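457aa long hypothetical protein (Pyrococcus horikoshii, PDB 2CSU) is of unknown function but carries a predicted CoA-binding domain and two domains related to succinyl-CoA ligases. Local coordinates at residues M347-R352 / P379-M384. Sequence-based numbering, arbitrary orientation.
Sequences MIASAR and PTFAGM
Arg352 reaches across to Ala382 and Met384, joining two beta-to-alpha loops at the C-terminal ends of parallel strands in the alpha/beta Ligase-CoA domain. Segment 347-352 links strand 344-346 to helix 353-365; segment 379-384 links strand 371-377 to helix 388-400; both strands flank 295-300, running parallel to it. The one hydrogen bond across the contact goes from Arg352 NH2 to Ala382 O, modelled at 2.4 Å with an N-H...O angle of 144°. So short a separation makes the exact length doubtful, although the carbonyl oxygen does lie near the guanidinium plane, at its edge. Over one face comes selenomethionine Met384, whose CG is 3.3 Å from Arg352 NH1 and whose SE stands above the plane, shifted toward the rim. SE also packs against the aliphatic part of the arginine, 3.5 Å from Arg352 CG.

The Met384 chain bends about its CG-SE bond (chi3 -123°), which places CE by the opposite loop. There CE lies 3.7 Å from both Ala349 O and Ser350 O, while SE is 3.5 Å from Ala351 O, giving a run of carbonyl contacts with no hydrogen bond among them. Each loop is shaped by a turn: a type I turn from Ile348 to Ala351, closed by Ala351 N to Ile348 O, and a type I' turn from Phe381 to Met384, whose closing bond is weak. Arg352 is itself the N-cap residue of helix 353-365, and its backbone N bonds to Asp355 OD1. Its NH1 has a further, long and weak ion pair with Glu388. His389 of helix 388-400 touches Met384, while farther from Arg352, Thr380 packs on Tyr167 of the second subunit. At the far end, Phe381 CZ approaches Ala349 O obliquely at 3.8 Å.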
loop_
_atom_site.group_PDB
_atom_site.type_symbol
_atom_site.label_atom_id
_atom_site.label_comp_id
_atom_site.label_asym_id
_atom_site.label_seq_id
_atom_site.Cartn_x
_atom_site.Cartn_y
_atom_site.Cartn_z
HETATM N N MSE A 347 19.246 16.826 0.833
HETATM C CA MSE A 347 18.889 18.003 1.608
HETATM C C MSE A 347 18.433 17.555 2.992
HETATM O O MSE A 347 17.888 16.475 3.174
HETATM C CB MSE A 347 17.735 18.726 0.909
HETATM C CG MSE A 347 17.798 18.615 -0.611
HETATM SE SE MSE A 347 16.427 19.454 -1.412
HETATM C CE MSE A 347 15.851 18.082 -2.420
ATOM N N ILE A 348 18.716 18.393 3.995
ATOM C CA ILE A 348 18.355 18.004 5.347
ATOM C C ILE A 348 16.843 18.098 5.571
ATOM O O ILE A 348 16.081 18.527 4.713
ATOM C CB ILE A 348 19.112 18.913 6.319
ATOM C CG1 ILE A 348 20.605 18.942 5.968
ATOM C CG2 ILE A 348 18.979 18.373 7.754
ATOM C CD1 ILE A 348 21.146 17.556 5.615
ATOM N N ALA A 349 16.473 17.636 6.762
ATOM C CA ALA A 349 15.081 17.617 7.188
ATOM C C ALA A 349 14.486 19.025 7.209
ATOM O O ALA A 349 13.269 19.199 7.293
ATOM C CB ALA A 349 14.975 16.986 8.565
ATOM N N SER A 350 15.351 20.028 7.126
ATOM C CA SER A 350 14.922 21.415 7.131
ATOM C C SER A 350 14.602 21.915 5.731
ATOM O O SER A 350 14.167 23.049 5.557
ATOM C CB SER A 350 16.017 22.293 7.735
ATOM O OG SER A 350 17.257 22.060 7.088
ATOM N N ALA A 351 14.818 21.074 4.728
ATOM C CA ALA A 351 14.550 21.473 3.353
ATOM C C ALA A 351 13.177 22.116 3.150
ATOM O O ALA A 351 12.127 21.522 3.442
ATOM C CB ALA A 351 14.699 20.286 2.429
ATOM N N ARG A 352 13.200 23.340 2.633
ATOM C CA ARG A 352 11.981 24.081 2.349
ATOM C C ARG A 352 11.651 24.042 0.859
ATOM O O ARG A 352 12.426 23.577 0.032
ATOM C CB ARG A 352 12.192 25.529 2.801
ATOM C CG ARG A 352 12.186 25.680 4.325
ATOM C CD ARG A 352 12.124 27.152 4.753
ATOM N NE ARG A 352 12.058 27.260 6.214
ATOM C CZ ARG A 352 10.839 27.163 6.768
ATOM N NH1 ARG A 352 9.776 26.984 6.001
ATOM N NH2 ARG A 352 10.711 27.184 8.098
ATOM N N PRO A 379 7.249 17.433 6.314
ATOM C CA PRO A 379 7.482 17.958 7.647
ATOM C C PRO A 379 6.260 18.709 8.165
ATOM O O PRO A 379 5.544 19.372 7.426
ATOM C CB PRO A 379 8.675 18.904 7.553
ATOM C CG PRO A 379 8.579 19.493 6.142
ATOM C CD PRO A 379 7.884 18.299 5.326
ATOM N N THR A 380 6.043 18.572 9.485
ATOM C CA THR A 380 4.946 19.289 10.123
ATOM C C THR A 380 5.476 20.305 11.141
ATOM O O THR A 380 4.793 20.739 12.061
ATOM C CB THR A 380 4.053 18.259 10.818
ATOM O OG1 THR A 380 4.829 17.558 11.791
ATOM C CG2 THR A 380 3.519 17.251 9.794
ATOM N N PHE A 381 6.770 20.647 10.961
ATOM C CA PHE A 381 7.404 21.597 11.868
ATOM C C PHE A 381 8.138 22.715 11.113
ATOM O O PHE A 381 8.211 22.732 9.892
ATOM C CB PHE A 381 8.386 20.828 12.756
ATOM C CG PHE A 381 9.387 20.087 11.910
ATOM C CD1 PHE A 381 10.540 20.737 11.486
ATOM C CD2 PHE A 381 9.194 18.745 11.618
ATOM C CE1 PHE A 381 11.504 20.037 10.778
ATOM C CE2 PHE A 381 10.168 18.049 10.907
ATOM C CZ PHE A 381 11.329 18.689 10.492
ATOM N N ALA A 382 8.725 23.647 11.860
ATOM C CA ALA A 382 9.468 24.764 11.281
ATOM C C ALA A 382 8.555 25.701 10.489
ATOM O O ALA A 382 9.023 26.519 9.699
ATOM C CB ALA A 382 10.596 24.246 10.387
ATOM N N GLY A 383 7.250 25.571 10.698
ATOM C CA GLY A 383 6.301 26.429 10.007
ATOM C C GLY A 383 6.225 26.256 8.498
ATOM O O GLY A 383 5.813 27.175 7.784
HETATM N N MSE A 384 6.626 25.090 8.002
HETATM C CA MSE A 384 6.555 24.829 6.569
HETATM C C MSE A 384 5.144 24.335 6.271
HETATM O O MSE A 384 4.455 23.860 7.167
HETATM C CB MSE A 384 7.581 23.763 6.163
HETATM C CG MSE A 384 8.917 23.911 6.857
HETATM SE SE MSE A 384 10.312 23.243 5.944
HETATM C CE MSE A 384 10.938 22.122 7.078
#